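Long-range contacts in succinoglycan biosynthesis protein (Bacillus cereus ATCC 14579, PDB 3B55), which is of unproven function but binds calcium and belongs to the erythromycin esterase family, so it may act as a hydrolase: residues N109-E114 with I169-Q174; G115-L120 with S175-V180; K282-M287 with P321-Q326. The protein carries 1 engineered substitution. All coordinates share one frame; numbering follows the deposited sequence.

Contact 1: residues N109-E114 with I169-Q174. With CA (calcium ion), chain B.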
loop_
_atom_site.group_PDB
_atom_site.type_symbol
_atom_site.label_atom_id
_atom_site.label_comp_id
_atom_site.label_asym_id
_atom_site.label_seq_id
_atom_site.Cartn_x
_atom_site.Cartn_y
_atom_site.Cartn_z
ATOM N N ASN A 109 1.374 4.610 12.289
ATOM C CA ASN A 109 2.235 4.154 11.207
ATOM C C ASN A 109 1.513 4.154 9.884
ATOM O O ASN A 109 0.359 3.754 9.792
ATOM C CB ASN A 109 2.761 2.747 11.490
ATOM C CG ASN A 109 3.351 2.626 12.864
ATOM O OD1 ASN A 109 2.681 2.197 13.803
ATOM N ND2 ASN A 109 4.611 3.025 13.003
ATOM N N LEU A 110 2.203 4.632 8.864
ATOM C CA LEU A 110 1.652 4.664 7.530
ATOM C C LEU A 110 2.555 3.794 6.670
ATOM O O LEU A 110 3.725 4.123 6.450
ATOM C CB LEU A 110 1.632 6.091 6.977
ATOM C CG LEU A 110 1.189 6.219 5.509
ATOM C CD1 LEU A 110 -0.215 5.683 5.341
ATOM C CD2 LEU A 110 1.231 7.680 5.082
ATOM N N VAL A 111 2.013 2.670 6.219
ATOM C CA VAL A 111 2.754 1.765 5.367
ATOM C C VAL A 111 2.324 2.058 3.939
ATOM O O VAL A 111 1.157 1.899 3.574
ATOM C CB VAL A 111 2.469 0.285 5.713
ATOM C CG1 VAL A 111 3.197 -0.622 4.736
ATOM C CG2 VAL A 111 2.941 -0.008 7.136
ATOM N N LEU A 112 3.278 2.499 3.134
ATOM C CA LEU A 112 3.004 2.836 1.748
ATOM C C LEU A 112 3.374 1.725 0.812
ATOM O O LEU A 112 4.313 0.963 1.057
ATOM C CB LEU A 112 3.803 4.066 1.308
ATOM C CG LEU A 112 3.593 5.403 2.001
ATOM C CD1 LEU A 112 4.623 6.374 1.462
ATOM C CD2 LEU A 112 2.182 5.927 1.763
ATOM N N GLU A 113 2.630 1.665 -0.282
ATOM C CA GLU A 113 2.887 0.696 -1.313
ATOM C C GLU A 113 4.089 1.312 -2.037
ATOM O O GLU A 113 4.026 1.690 -3.213
ATOM C CB GLU A 113 1.703 0.616 -2.248
ATOM C CG GLU A 113 1.818 -0.483 -3.225
ATOM C CD GLU A 113 1.059 -0.167 -4.454
ATOM O OE1 GLU A 113 -0.194 -0.161 -4.430
ATOM O OE2 GLU A 113 1.749 0.096 -5.444
ATOM N N GLU A 114 5.184 1.427 -1.298
ATOM C CA GLU A 114 6.416 2.006 -1.811
ATOM C C GLU A 114 7.579 1.138 -1.340
ATOM O O GLU A 114 7.464 0.416 -0.349
ATOM C CB GLU A 114 6.549 3.436 -1.271
ATOM C CG GLU A 114 7.788 4.191 -1.717
ATOM C CD GLU A 114 7.875 4.305 -3.221
ATOM O OE1 GLU A 114 8.211 3.295 -3.874
ATOM O OE2 GLU A 114 7.599 5.402 -3.748
ATOM N N ILE A 169 6.596 3.764 6.593
ATOM C CA ILE A 169 7.218 2.503 6.190
ATOM C C ILE A 169 6.868 2.137 4.747
ATOM O O ILE A 169 5.795 2.484 4.246
ATOM C CB ILE A 169 6.756 1.326 7.118
ATOM C CG1 ILE A 169 7.259 1.537 8.549
ATOM C CG2 ILE A 169 7.255 -0.009 6.579
ATOM C CD1 ILE A 169 6.320 2.352 9.408
ATOM N N GLY A 170 7.785 1.434 4.092
ATOM C CA GLY A 170 7.570 0.992 2.728
ATOM C C GLY A 170 7.479 -0.527 2.719
ATOM O O GLY A 170 8.381 -1.215 3.207
HETATM N N MSE A 171 6.400 -1.069 2.169
HETATM C CA MSE A 171 6.248 -2.512 2.139
HETATM C C MSE A 171 6.683 -3.155 0.819
HETATM O O MSE A 171 6.780 -4.381 0.735
HETATM C CB MSE A 171 4.798 -2.886 2.450
HETATM C CG MSE A 171 3.812 -2.526 1.356
HETATM SE SE MSE A 171 1.989 -3.012 1.811
HETATM C CE MSE A 171 1.056 -1.835 0.585
ATOM N N ASP A 172 6.956 -2.343 -0.201
ATOM C CA ASP A 172 7.357 -2.893 -1.497
ATOM C C ASP A 172 8.846 -3.219 -1.594
ATOM O O ASP A 172 9.668 -2.641 -0.879
ATOM C CB ASP A 172 6.970 -1.942 -2.628
ATOM C CG ASP A 172 6.674 -2.673 -3.913
ATOM O OD1 ASP A 172 7.020 -3.871 -4.002
ATOM O OD2 ASP A 172 6.105 -2.056 -4.836
ATOM N N ILE A 173 9.181 -4.137 -2.500
ATOM C CA ILE A 173 10.560 -4.582 -2.697
ATOM C C ILE A 173 11.006 -4.654 -4.162
ATOM O O ILE A 173 11.551 -5.670 -4.592
ATOM C CB ILE A 173 10.760 -5.986 -2.105
ATOM C CG1 ILE A 173 9.700 -6.930 -2.681
ATOM C CG2 ILE A 173 10.681 -5.938 -0.594
ATOM C CD1 ILE A 173 9.919 -8.387 -2.341
ATOM N N GLN A 174 10.791 -3.592 -4.926
ATOM C CA GLN A 174 11.195 -3.603 -6.321
ATOM C C GLN A 174 12.703 -3.381 -6.399
ATOM O O GLN A 174 13.306 -3.445 -7.473
ATOM C CB GLN A 174 10.439 -2.515 -7.084
ATOM C CG GLN A 174 8.958 -2.468 -6.730
ATOM C CD GLN A 174 8.055 -2.389 -7.947
ATOM O OE1 GLN A 174 8.017 -3.307 -8.766
ATOM N NE2 GLN A 174 7.320 -1.289 -8.067
HETATM CA CA CA B . 0.509 -0.299 -7.396
HETATM O O HOH W 1 5.619 0.534 -5.312
HETATM O O HOH W 2 3.454 -2.820 -6.186
#

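Contact 2: residues G115-L120 with S175-V180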
loop_
_atom_site.group_PDB
_atom_site.type_symbol
_atom_site.label_atom_id
_atom_site.label_comp_id
_atom_site.label_asym_id
_atom_site.label_seq_id
_atom_site.Cartn_x
_atom_site.Cartn_y
_atom_site.Cartn_z
ATOM N N GLY A 115 8.692 1.198 -2.056
ATOM C CA GLY A 115 9.845 0.406 -1.677
ATOM C C GLY A 115 10.263 0.687 -0.247
ATOM O O GLY A 115 10.272 1.836 0.200
ATOM N N TRP A 116 10.601 -0.373 0.479
ATOM C CA TRP A 116 11.030 -0.249 1.862
ATOM C C TRP A 116 12.268 0.636 1.977
ATOM O O TRP A 116 12.381 1.413 2.922
ATOM C CB TRP A 116 11.299 -1.642 2.448
ATOM C CG TRP A 116 12.094 -1.643 3.721
ATOM C CD1 TRP A 116 13.442 -1.447 3.849
ATOM C CD2 TRP A 116 11.595 -1.874 5.043
ATOM N NE1 TRP A 116 13.813 -1.546 5.172
ATOM C CE2 TRP A 116 12.698 -1.809 5.925
ATOM C CE3 TRP A 116 10.324 -2.134 5.569
ATOM C CZ2 TRP A 116 12.565 -1.992 7.308
ATOM C CZ3 TRP A 116 10.191 -2.318 6.947
ATOM C CH2 TRP A 116 11.308 -2.246 7.797
ATOM N N ASP A 117 13.188 0.521 1.023
ATOM C CA ASP A 117 14.405 1.328 1.059
ATOM C C ASP A 117 14.147 2.812 0.832
ATOM O O ASP A 117 14.700 3.664 1.531
ATOM C CB ASP A 117 15.430 0.837 0.023
ATOM C CG ASP A 117 14.839 0.668 -1.361
ATOM O OD1 ASP A 117 13.869 1.380 -1.699
ATOM O OD2 ASP A 117 15.355 -0.176 -2.122
ATOM N N ARG A 118 13.306 3.122 -0.147
ATOM C CA ARG A 118 12.995 4.504 -0.465
ATOM C C ARG A 118 12.270 5.179 0.701
ATOM O O ARG A 118 12.533 6.342 1.014
ATOM C CB ARG A 118 12.167 4.549 -1.762
ATOM C CG ARG A 118 12.901 3.883 -2.933
ATOM C CD ARG A 118 12.067 3.677 -4.199
ATOM N NE ARG A 118 11.971 4.881 -5.013
ATOM C CZ ARG A 118 12.271 4.941 -6.305
ATOM N NH1 ARG A 118 12.696 3.860 -6.958
ATOM N NH2 ARG A 118 12.124 6.086 -6.951
ATOM N N ALA A 119 11.387 4.440 1.366
ATOM C CA ALA A 119 10.642 4.994 2.494
ATOM C C ALA A 119 11.540 5.316 3.697
ATOM O O ALA A 119 11.172 6.129 4.542
ATOM C CB ALA A 119 9.534 4.036 2.913
ATOM N N LEU A 120 12.704 4.675 3.781
ATOM C CA LEU A 120 13.630 4.944 4.878
ATOM C C LEU A 120 13.983 6.428 4.851
ATOM O O LEU A 120 14.237 7.032 5.892
ATOM C CB LEU A 120 14.910 4.114 4.725
ATOM C CG LEU A 120 14.801 2.601 4.928
ATOM C CD1 LEU A 120 16.157 1.952 4.691
ATOM C CD2 LEU A 120 14.305 2.306 6.342
ATOM N N SER A 175 13.307 -3.130 -5.241
ATOM C CA SER A 175 14.742 -2.900 -5.146
ATOM C C SER A 175 15.200 -2.861 -3.686
ATOM O O SER A 175 14.395 -2.749 -2.764
ATOM C CB SER A 175 15.113 -1.577 -5.822
ATOM O OG SER A 175 14.594 -0.478 -5.093
ATOM N N VAL A 176 16.507 -2.966 -3.493
ATOM C CA VAL A 176 17.117 -2.929 -2.170
ATOM C C VAL A 176 18.350 -2.054 -2.309
ATOM O O VAL A 176 19.460 -2.552 -2.538
ATOM C CB VAL A 176 17.567 -4.323 -1.714
ATOM C CG1 VAL A 176 18.244 -4.223 -0.357
ATOM C CG2 VAL A 176 16.371 -5.264 -1.659
ATOM N N ASN A 177 18.158 -0.748 -2.178
ATOM C CA ASN A 177 19.270 0.178 -2.323
ATOM C C ASN A 177 20.292 0.054 -1.203
ATOM O O ASN A 177 20.098 -0.676 -0.236
ATOM C CB ASN A 177 18.746 1.611 -2.435
ATOM C CG ASN A 177 17.738 1.770 -3.572
ATOM O OD1 ASN A 177 17.844 1.099 -4.604
ATOM N ND2 ASN A 177 16.766 2.659 -3.394
ATOM N N GLU A 178 21.383 0.790 -1.344
ATOM C CA GLU A 178 22.479 0.761 -0.392
ATOM C C GLU A 178 22.157 1.219 1.038
ATOM O O GLU A 178 22.790 0.749 1.988
ATOM C CB GLU A 178 23.645 1.570 -0.972
ATOM C CG GLU A 178 25.004 1.239 -0.395
ATOM C CD GLU A 178 26.136 1.771 -1.260
ATOM O OE1 GLU A 178 27.314 1.650 -0.851
ATOM O OE2 GLU A 178 25.845 2.304 -2.356
ATOM N N ASN A 179 21.186 2.110 1.217
ATOM C CA ASN A 179 20.868 2.561 2.571
ATOM C C ASN A 179 20.438 1.416 3.480
ATOM O O ASN A 179 20.705 1.436 4.679
ATOM C CB ASN A 179 19.794 3.663 2.559
ATOM C CG ASN A 179 18.589 3.315 1.695
ATOM O OD1 ASN A 179 18.549 2.269 1.038
ATOM N ND2 ASN A 179 17.591 4.193 1.703
ATOM N N VAL A 180 19.781 0.412 2.913
ATOM C CA VAL A 180 19.349 -0.734 3.706
ATOM C C VAL A 180 20.580 -1.495 4.193
ATOM O O VAL A 180 20.656 -1.895 5.351
ATOM C CB VAL A 180 18.460 -1.685 2.874
ATOM C CG1 VAL A 180 18.305 -3.024 3.589
ATOM C CG2 VAL A 180 17.099 -1.046 2.650
HETATM O O HOH W 3 12.652 -1.956 -0.861
#

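Contact 3: residues K282-M287 with P321-Q326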
loop_
_atom_site.group_PDB
_atom_site.type_symbol
_atom_site.label_atom_id
_atom_site.label_comp_id
_atom_site.label_asym_id
_atom_site.label_seq_id
_atom_site.Cartn_x
_atom_site.Cartn_y
_atom_site.Cartn_z
ATOM N N LYS A 282 4.945 -14.345 -4.267
ATOM C CA LYS A 282 5.997 -13.937 -3.351
ATOM C C LYS A 282 6.005 -12.426 -3.180
ATOM O O LYS A 282 6.320 -11.929 -2.102
ATOM C CB LYS A 282 7.372 -14.390 -3.856
ATOM C CG LYS A 282 7.580 -15.900 -3.886
ATOM C CD LYS A 282 9.049 -16.228 -4.128
ATOM C CE LYS A 282 9.286 -17.699 -4.430
ATOM N NZ LYS A 282 8.952 -18.040 -5.840
ATOM N N HIS A 283 5.659 -11.694 -4.236
ATOM C CA HIS A 283 5.656 -10.242 -4.139
ATOM C C HIS A 283 4.714 -9.776 -3.041
ATOM O O HIS A 283 5.131 -9.067 -2.131
ATOM C CB HIS A 283 5.240 -9.579 -5.455
ATOM C CG HIS A 283 5.249 -8.078 -5.399
ATOM N ND1 HIS A 283 4.216 -7.307 -5.888
ATOM C CD2 HIS A 283 6.156 -7.210 -4.888
ATOM C CE1 HIS A 283 4.482 -6.029 -5.676
ATOM N NE2 HIS A 283 5.653 -5.943 -5.070
ATOM N N ASP A 284 3.451 -10.186 -3.103
ATOM C CA ASP A 284 2.504 -9.737 -2.090
ATOM C C ASP A 284 2.634 -10.437 -0.747
ATOM O O ASP A 284 2.117 -9.953 0.252
ATOM C CB ASP A 284 1.073 -9.815 -2.618
ATOM C CG ASP A 284 0.628 -8.503 -3.265
ATOM O OD1 ASP A 284 1.485 -7.823 -3.878
ATOM O OD2 ASP A 284 -0.568 -8.139 -3.164
ATOM N N ILE A 285 3.308 -11.581 -0.718
ATOM C CA ILE A 285 3.517 -12.249 0.551
ATOM C C ILE A 285 4.461 -11.300 1.309
ATOM O O ILE A 285 4.235 -10.983 2.470
ATOM C CB ILE A 285 4.169 -13.640 0.365
ATOM C CG1 ILE A 285 3.073 -14.665 0.058
ATOM C CG2 ILE A 285 4.970 -14.025 1.603
ATOM C CD1 ILE A 285 3.571 -16.092 -0.049
ATOM N N ALA A 286 5.493 -10.821 0.619
ATOM C CA ALA A 286 6.466 -9.904 1.203
ATOM C C ALA A 286 5.816 -8.595 1.674
ATOM O O ALA A 286 6.081 -8.140 2.785
ATOM C CB ALA A 286 7.574 -9.599 0.184
HETATM N N MSE A 287 4.990 -7.979 0.830
HETATM C CA MSE A 287 4.326 -6.728 1.209
HETATM C C MSE A 287 3.484 -6.957 2.457
HETATM O O MSE A 287 3.416 -6.102 3.342
HETATM C CB MSE A 287 3.424 -6.210 0.078
HETATM C CG MSE A 287 4.159 -5.885 -1.220
HETATM SE SE MSE A 287 3.485 -4.281 -2.112
HETATM C CE MSE A 287 1.846 -4.997 -2.839
ATOM N N PRO A 321 -1.725 -14.675 -7.693
ATOM C CA PRO A 321 -2.407 -15.880 -7.215
ATOM C C PRO A 321 -3.146 -15.485 -5.935
ATOM O O PRO A 321 -4.241 -15.976 -5.645
ATOM C CB PRO A 321 -1.252 -16.845 -6.941
ATOM C CG PRO A 321 -0.159 -16.349 -7.863
ATOM C CD PRO A 321 -0.267 -14.865 -7.681
ATOM N N LYS A 322 -2.508 -14.594 -5.178
ATOM C CA LYS A 322 -3.035 -14.059 -3.926
ATOM C C LYS A 322 -2.429 -12.674 -3.726
ATOM O O LYS A 322 -1.309 -12.412 -4.174
ATOM C CB LYS A 322 -2.638 -14.935 -2.737
ATOM C CG LYS A 322 -3.184 -16.360 -2.771
ATOM C CD LYS A 322 -2.929 -17.076 -1.440
ATOM C CE LYS A 322 -3.985 -16.729 -0.387
ATOM N NZ LYS A 322 -3.432 -16.083 0.840
ATOM N N VAL A 323 -3.163 -11.797 -3.048
ATOM C CA VAL A 323 -2.700 -10.440 -2.783
ATOM C C VAL A 323 -2.537 -10.187 -1.287
ATOM O O VAL A 323 -3.125 -10.880 -0.460
ATOM C CB VAL A 323 -3.666 -9.398 -3.365
ATOM C CG1 VAL A 323 -3.455 -9.281 -4.873
ATOM C CG2 VAL A 323 -5.085 -9.791 -3.058
ATOM N N ALA A 324 -1.741 -9.176 -0.955
ATOM C CA ALA A 324 -1.452 -8.821 0.430
ATOM C C ALA A 324 -2.678 -8.776 1.327
ATOM O O ALA A 324 -2.637 -9.248 2.462
ATOM C CB ALA A 324 -0.725 -7.483 0.476
ATOM N N GLY A 325 -3.759 -8.201 0.807
ATOM C CA GLY A 325 -4.997 -8.077 1.555
ATOM C C GLY A 325 -5.613 -9.388 1.994
ATOM O O GLY A 325 -6.313 -9.430 3.004
ATOM N N GLN A 326 -5.384 -10.463 1.246
ATOM C CA GLN A 326 -5.941 -11.753 1.641
ATOM C C GLN A 326 -5.143 -12.345 2.800
ATOM O O GLN A 326 -5.710 -12.984 3.688
ATOM C CB GLN A 326 -5.938 -12.727 0.467
ATOM C CG GLN A 326 -6.922 -12.357 -0.622
ATOM C CD GLN A 326 -6.701 -13.156 -1.877
ATOM O OE1 GLN A 326 -7.372 -14.157 -2.117
ATOM N NE2 GLN A 326 -5.733 -12.733 -2.679
#

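Contact 1: residues N109-E114 with I169-Q174
Strands 109-112 and 169-172 run side by side in the same direction, their axes 4.6 Å apart and inclined by 31°. Three nearly straight backbone bonds join them. Ile169 N donates to Leu110 O at 2.9 Å, lying in the carbonyl plane. Leu112 N then donates to Ile169 O at 2.8 Å, and Leu112 O receives Met171 N at 3.1 Å, each donor nearly along the C=O axis. Leu112 thus spends both its backbone groups on this partner, while Val111 pairs with Ile302 and Trp304 of strand 301-306, as expected of an inner strand in the parallel part of a mixed sheet; strand 167-172 is outermost within the chain. The face carrying Val111 and Ile169 suits branched apolar side chains: helix 278-298 rests its Thr294 there, and Val111 CG1 packs 3.6 Å from CB of selenomethionine Met171.

Beyond Leu112 the chain bends through an inverse gamma turn centred on Glu113, bringing Glu114 O back to Asp172 N at 2.8 Å, with the donor 50° above the carbonyl plane. Glycine suits position 170 because Gly170 CA lies only 3.1 Å from Glu114 O, and a side chain there would collide with that oxygen.

With CG anti to the backbone N (chi1 -172°), Glu113 reaches out so that OE2 binds the calcium at 2.4 Å; His85 NE2 binds the same ion and His306 N donates to OE1, so both oxygens are held. Asp172 is gripped as fully. OD1 accepts from its neighbour Ile173 N and from His283 NE2, whereas OD2 receives two waters, one of which also donates to Glu113 O, the other only weakly to Glu113 OE2.

Contact 2: residues G115-L120 with S175-V180
Asp117 lays its carboxylate flat against the amide of Asn177, the two planes only 5° apart and Asp117 CG 3.4 Å from Asn177 ND2. The stack lies where two beta-alpha units meet: helix 116-128 and helix 178-192 each follow one of the adjacent parallel strands 109-112 and 167-172, and their first turns pack together here.

Asp117 holds CG in the crowded position between its backbone N and carbonyl carbon (chi1 50°), which carries the carboxylate across to the loop before helix 178-192. There OD2 takes two bonds: Asn177 N approaches from above the carboxylate plane at 2.9 Å, and Ser175 OG donates to the syn lone pair at 3.1 Å. OD1 turns its anti lone pair to Arg118 N. An acidic side chain suits this place, since it can take several donors at once. Ser175 O nevertheless stands 2.8 Å from Asp117 OD2, acceptor against acceptor, a crowding that might raise the affinity of the acid for a proton. That carbonyl has its own donor, a water 2.7 Å from Ser175 O which also accepts from Asp117 N.

The guanidinium of Arg118 is engaged by His136 O through NE. Asn179, its CG likewise in the crowded position, sends ND2 to Asp117 O at 2.9 Å, arriving 46° above the carbonyl plane; the same oxygen receives Leu120 N within the helix, so an amide adds a second donor to a helical carbonyl. Next to this polar cluster, Val180 supplies a compact methyl for a small apolar patch. Its CG2 reaches Asp117 CB, lies 3.7 Å from Leu120 CD1, and meets the indole of Trp116 in plane at the edge, 3.9 Å from Trp116 CD1.

Contact 3: residues K282-M287 with P321-Q326
His283, early in this part of helix 278-298, stands clear of 321-326, but its ND1 is hydrogen-bonded to Tyr320 OH, just before that segment. Asp284 makes the decisive contact. Its chi1 of -92° swings the carboxylate toward the turn at 323-324, where OD2 uses its anti lone pair to accept from Ala324 N at 2.7 Å in a nearly straight bond (164°). The bond falls at the start of helix 324-332: Val323 is at the N-cap position and has no polar side chain of its own, and the N-H of the next residue, Ala324, points out of the helix end to this aspartate of helix 278-298. A negative charge there should also interact well with the positive end of the helix dipole. His309 ND1 is a second partner of the same OD2, and Val323 CB comes within 3.4 Å of Asp284 OD2. A small residue suits position 324, for the chains are close: Asp284 CA and Ala324 CA are 4.8 Å apart. One turn on, selenomethionine Met287 brings CB to 4.4 Å from Ala324 CB, while its CG lies over one face of the His283 ring, offset toward the rim, and its SE sits 4.0 Å from Asp172 CG.

Overall arrangement
Contacts 1 and 2 interlock along the chain, their segments alternating: strand 109-112 leads into helix 116-128 and strand 167-172 toward helix 178-192. Their centres are 10 Å apart, and Trp116 N meets Asp172 O where they touch. Contact 3 comes later in sequence, with its centre 13 Å from that of contact 1; it joins helix 278-298, which packs on the same sheet, to the start of helix 324-332. Contacts 2 and 3 do not touch, their nearest atoms being about 8 Å apart. Contact 1 therefore lies between them at the C-terminal ends of the parallel strands, where the calcium is bound, and His283 reaches Asp172 from contact 3.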